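Local coordinates for serpin 2 (PDB 3PZF), which inhibits the clip-domain serine proteases CLIPB9, CLIPB10 and CLIPB4, thereby preventing phenoloxidase activation and restraining melanization in mosquito hemolymph, at residues H37-V42 with F290-E294; R162-V167 with F334-T340. All coordinates share one frame. Residue numbers count along the deposited sequence, not the author numbering.

Contact 1 of 2, residues H37-V42 with F290-E294; sequences HNSNVV and FDFSE
Build 290-294 as extended strand, with 37-42 against it, a loop becoming strand at Val41-Val42. The backbones come closest at Val42-Phe292 (CA-CA 5.7 Å). Phe290, Phe292 and Glu294 direct CA-to-CB toward the loop; Asp291 and Ser293 turn away. Phe292 (chi1 t) presents its ring edge to the face of His37, a T-shaped pair with centroids 4.9 Å apart and planes at 83°. Val41 CG1 makes a CH-pi contact 4.0 Å from the Phe292 ring centroid, and Asn40 CB one 3.6 Å from that of Phe290 (chi1 p). Val42 CG1 touches both Phe290 CE1 (3.6 Å) and Phe292 CB (3.9 Å). One water donates to Val42 O (2.8 Å) and Phe292 O (2.9 Å); another joins His37 NE2 (2.9 Å) to Ser293 O (3.3 Å). Glu294 OE2 sits close to His37 CE1 (2.9 Å), not hydrogen-bonded. Asn40 OD1 accepts from the Glu393 backbone. Ring packing and bridging waters, not direct hydrogen bonds, thus join strand 41-43, paired with 386-392, to strand 277-295 of serpin sheet A.

Contact 2 of 2, residues R162-V167 with F334-T340; sequences RLREIV and FQKAGIT
Lay the irregular segment 162-167 over strand 334-340, end-to-end directions 156° apart, CA-CA 6.9 Å for Leu163-Gly338 and 6.8 Å for Ile166-Lys336. All-t Lys336 sends NZ to Glu165 O (hydrogen bond, 2.8 Å) and Glu165 OE1 (salt bridge, 3.5 Å). A water accepts from Lys336 NZ (3.1 Å) and Arg164 N (2.9 Å) and donates to Glu165 OE1 (2.8 Å). The Asn152 side chain satisfies Ile166 N and Val167 O. Arg162 NH2 gives just weak hydrogen bonds to Thr340 OG1 and Ile339 O, both 3.4 Å; Glu347, in the hinge region required for peptidase binding, is the stronger partner, salt-bridging Arg162 NE and bonding Thr340 OG1. The guanidinium lies over Gly338, where an ideal CB would sit 2.8 Å from Arg162 CZ. Ile166 CD1 packs on Lys336 CB (3.4 Å), and Val167 CG1 covers the Phe334 ring face, 3.8 Å from its centroid. This is the serpin connection from helix 144-158 (helix F) to strand 177-188, crossing strand 332-341.

In the fold
Contacts 1 and 2 lie on opposite faces of the same part of serpin sheet A, their centres about 10 Å apart. Strands 277-295 and 332-341 are antiparallel neighbours, joined by probable hydrogen bonds from Ile339 N to Phe290 O (2.9 Å) and Phe292 N to Ala337 O (3.0 Å). Contact 1 covers one face, with helix 24-35 and strand 386-392; the loop of contact 2, leaving helix 144-158, crosses the other. The segments alternate along the chain, 37-42, 162-167, 290-294, 334-340, so distant sequence converges here. Strand 332-341 leads into the hinge and reactive loop. In serpins that loop inserts into sheet A during inhibition, between this strand and strand 177-188.

Contact 1 of 2, residues H37-V42 with F290-E294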
# COMPACT_ATOMS: atom_id res chain seq x y z
N HIS A 37 -5.01 -13.71 5.03
CA HIS A 37 -6.36 -13.22 4.74
C HIS A 37 -6.90 -13.90 3.50
O HIS A 37 -6.28 -13.84 2.45
CB HIS A 37 -6.36 -11.70 4.55
CG HIS A 37 -6.14 -10.94 5.81
ND1 HIS A 37 -4.89 -10.73 6.35
CD2 HIS A 37 -7.02 -10.35 6.66
CE1 HIS A 37 -5.00 -10.05 7.48
NE2 HIS A 37 -6.28 -9.81 7.69
N ASN A 38 -8.06 -14.55 3.62
CA ASN A 38 -8.69 -15.24 2.50
C ASN A 38 -9.77 -14.39 1.84
O ASN A 38 -10.87 -14.86 1.56
CB ASN A 38 -9.35 -16.54 2.98
CG ASN A 38 -8.36 -17.55 3.54
OD1 ASN A 38 -7.22 -17.64 3.07
ND2 ASN A 38 -8.79 -18.31 4.53
N SER A 39 -9.44 -13.14 1.61
CA SER A 39 -10.41 -12.13 1.19
C SER A 39 -9.64 -11.22 0.28
O SER A 39 -8.44 -11.39 0.18
CB SER A 39 -10.87 -11.33 2.41
OG SER A 39 -9.75 -10.76 3.10
N ASN A 40 -10.29 -10.24 -0.35
CA ASN A 40 -9.55 -9.19 -1.04
C ASN A 40 -8.67 -8.49 -0.03
O ASN A 40 -9.04 -8.36 1.14
CB ASN A 40 -10.48 -8.17 -1.70
CG ASN A 40 -11.42 -8.80 -2.68
OD1 ASN A 40 -11.14 -9.86 -3.23
ND2 ASN A 40 -12.53 -8.12 -2.96
N VAL A 41 -7.50 -8.02 -0.46
CA VAL A 41 -6.60 -7.29 0.41
C VAL A 41 -6.09 -6.10 -0.37
O VAL A 41 -5.84 -6.24 -1.57
CB VAL A 41 -5.39 -8.14 0.84
CG1 VAL A 41 -4.36 -7.27 1.64
CG2 VAL A 41 -5.80 -9.34 1.69
N VAL A 42 -5.91 -4.94 0.28
CA VAL A 42 -5.14 -3.86 -0.35
C VAL A 42 -4.40 -3.13 0.79
O VAL A 42 -4.95 -2.90 1.87
CB VAL A 42 -6.04 -2.90 -1.18
CG1 VAL A 42 -7.05 -2.19 -0.28
CG2 VAL A 42 -5.22 -1.89 -1.96
N PHE A 290 -13.30 -1.80 -2.88
CA PHE A 290 -13.29 -2.31 -1.52
C PHE A 290 -12.24 -1.58 -0.69
O PHE A 290 -11.45 -0.79 -1.20
CB PHE A 290 -12.99 -3.83 -1.49
CG PHE A 290 -11.55 -4.21 -1.85
CD1 PHE A 290 -10.58 -4.46 -0.88
CD2 PHE A 290 -11.18 -4.37 -3.19
CE1 PHE A 290 -9.27 -4.83 -1.22
CE2 PHE A 290 -9.88 -4.71 -3.55
CZ PHE A 290 -8.92 -4.96 -2.57
N ASP A 291 -12.27 -1.83 0.60
CA ASP A 291 -11.22 -1.31 1.44
C ASP A 291 -10.74 -2.40 2.40
O ASP A 291 -11.34 -3.46 2.54
CB ASP A 291 -11.68 -0.05 2.17
CG ASP A 291 -12.95 -0.23 2.89
OD1 ASP A 291 -12.98 -1.04 3.83
OD2 ASP A 291 -13.90 0.48 2.53
N PHE A 292 -9.63 -2.12 3.06
CA PHE A 292 -8.98 -3.15 3.84
C PHE A 292 -8.24 -2.41 4.95
O PHE A 292 -7.51 -1.46 4.67
CB PHE A 292 -7.98 -3.97 3.01
CG PHE A 292 -7.34 -5.09 3.79
CD1 PHE A 292 -8.04 -6.26 4.04
CD2 PHE A 292 -6.07 -4.93 4.35
CE1 PHE A 292 -7.47 -7.29 4.79
CE2 PHE A 292 -5.50 -5.96 5.11
CZ PHE A 292 -6.20 -7.14 5.32
N SER A 293 -8.51 -2.81 6.18
CA SER A 293 -7.92 -2.17 7.35
C SER A 293 -7.26 -3.25 8.19
O SER A 293 -7.77 -4.37 8.26
CB SER A 293 -9.03 -1.50 8.17
OG SER A 293 -8.49 -0.64 9.15
N GLU A 294 -6.15 -2.94 8.84
CA GLU A 294 -5.49 -3.93 9.68
C GLU A 294 -4.64 -3.27 10.75
O GLU A 294 -4.06 -2.21 10.53
CB GLU A 294 -4.61 -4.87 8.84
CG GLU A 294 -3.99 -6.00 9.67
CD GLU A 294 -3.43 -7.13 8.84
OE1 GLU A 294 -2.90 -6.85 7.74
OE2 GLU A 294 -3.52 -8.29 9.28
O HOH W 1 -7.63 -7.57 8.93
O HOH W 2 -4.67 -1.42 4.25

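Contact 2 of 2, residues R162-V167 with F334-T340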
# COMPACT_ATOMS: atom_id res chain seq x y z
N ARG A 162 -13.30 8.91 1.18
CA ARG A 162 -13.22 7.59 0.57
C ARG A 162 -13.22 6.56 1.68
O ARG A 162 -13.80 5.48 1.53
CB ARG A 162 -11.96 7.45 -0.28
CG ARG A 162 -11.76 6.07 -0.94
CD ARG A 162 -12.94 5.66 -1.82
NE ARG A 162 -12.72 4.32 -2.38
CZ ARG A 162 -12.94 3.18 -1.71
NH1 ARG A 162 -13.41 3.22 -0.47
NH2 ARG A 162 -12.71 2.01 -2.30
N LEU A 163 -12.57 6.91 2.79
CA LEU A 163 -12.54 6.08 3.99
C LEU A 163 -13.12 6.92 5.12
O LEU A 163 -12.81 8.10 5.24
CB LEU A 163 -11.10 5.69 4.36
CG LEU A 163 -10.22 5.03 3.30
CD1 LEU A 163 -8.81 4.78 3.84
CD2 LEU A 163 -10.86 3.72 2.78
N ARG A 164 -13.93 6.29 5.98
CA ARG A 164 -14.73 7.00 6.97
C ARG A 164 -14.36 6.63 8.40
O ARG A 164 -14.69 7.35 9.33
CB ARG A 164 -16.21 6.67 6.77
CG ARG A 164 -16.78 7.05 5.42
CD ARG A 164 -16.96 8.55 5.30
NE ARG A 164 -17.59 8.92 4.03
CZ ARG A 164 -18.32 10.02 3.84
NH1 ARG A 164 -18.53 10.87 4.84
NH2 ARG A 164 -18.85 10.26 2.65
N GLU A 165 -13.71 5.49 8.60
CA GLU A 165 -13.36 5.08 9.95
C GLU A 165 -12.30 4.01 9.92
O GLU A 165 -12.15 3.28 8.93
CB GLU A 165 -14.57 4.54 10.71
CG GLU A 165 -15.04 3.18 10.21
CD GLU A 165 -15.86 3.28 8.94
OE1 GLU A 165 -15.73 2.40 8.05
OE2 GLU A 165 -16.65 4.25 8.83
N ILE A 166 -11.58 3.90 11.02
CA ILE A 166 -10.53 2.92 11.10
C ILE A 166 -10.44 2.29 12.48
O ILE A 166 -9.88 1.21 12.62
CB ILE A 166 -9.19 3.56 10.70
CG1 ILE A 166 -8.11 2.50 10.51
CG2 ILE A 166 -8.74 4.59 11.74
CD1 ILE A 166 -6.87 3.05 9.79
N VAL A 167 -11.01 2.92 13.50
CA VAL A 167 -10.95 2.34 14.84
C VAL A 167 -12.31 2.40 15.53
O VAL A 167 -13.17 3.20 15.17
CB VAL A 167 -9.91 3.04 15.75
CG1 VAL A 167 -8.49 2.92 15.19
CG2 VAL A 167 -10.30 4.51 15.98
N PHE A 334 -2.22 1.22 12.96
CA PHE A 334 -3.34 0.89 12.08
C PHE A 334 -3.06 1.44 10.68
O PHE A 334 -2.56 2.56 10.54
CB PHE A 334 -4.64 1.50 12.60
CG PHE A 334 -5.12 0.94 13.92
CD1 PHE A 334 -5.77 -0.29 13.98
CD2 PHE A 334 -4.97 1.67 15.09
CE1 PHE A 334 -6.22 -0.79 15.19
CE2 PHE A 334 -5.41 1.17 16.31
CZ PHE A 334 -6.05 -0.06 16.35
N GLN A 335 -3.40 0.67 9.65
CA GLN A 335 -3.35 1.20 8.30
C GLN A 335 -4.64 0.85 7.59
O GLN A 335 -5.17 -0.25 7.76
CB GLN A 335 -2.18 0.59 7.50
CG GLN A 335 -2.17 1.08 6.07
CD GLN A 335 -0.93 0.65 5.26
OE1 GLN A 335 -0.01 1.44 5.01
NE2 GLN A 335 -0.94 -0.59 4.80
N LYS A 336 -5.18 1.78 6.81
CA LYS A 336 -6.35 1.44 5.99
C LYS A 336 -6.17 2.04 4.60
O LYS A 336 -5.58 3.11 4.44
CB LYS A 336 -7.64 1.96 6.61
CG LYS A 336 -8.92 1.51 5.85
CD LYS A 336 -10.19 1.75 6.78
CE LYS A 336 -11.44 1.06 6.20
NZ LYS A 336 -12.65 1.13 7.15
N ALA A 337 -6.67 1.33 3.60
CA ALA A 337 -6.56 1.75 2.19
C ALA A 337 -7.83 1.34 1.46
O ALA A 337 -8.34 0.26 1.71
CB ALA A 337 -5.37 1.07 1.53
N GLY A 338 -8.31 2.19 0.56
CA GLY A 338 -9.41 1.78 -0.33
C GLY A 338 -8.90 1.74 -1.76
O GLY A 338 -7.96 2.43 -2.11
N ILE A 339 -9.51 0.93 -2.61
CA ILE A 339 -9.09 0.87 -4.01
C ILE A 339 -10.34 0.58 -4.82
O ILE A 339 -11.21 -0.16 -4.38
CB ILE A 339 -8.04 -0.22 -4.25
CG1 ILE A 339 -7.46 -0.16 -5.69
CG2 ILE A 339 -8.63 -1.61 -3.91
CD1 ILE A 339 -6.62 1.12 -6.01
N THR A 340 -10.41 1.20 -5.99
CA THR A 340 -11.49 0.98 -6.96
C THR A 340 -10.85 0.88 -8.32
O THR A 340 -9.91 1.62 -8.62
CB THR A 340 -12.43 2.18 -6.96
OG1 THR A 340 -12.95 2.38 -5.64
CG2 THR A 340 -13.59 1.96 -7.98
O HOH W 3 -14.29 3.41 5.81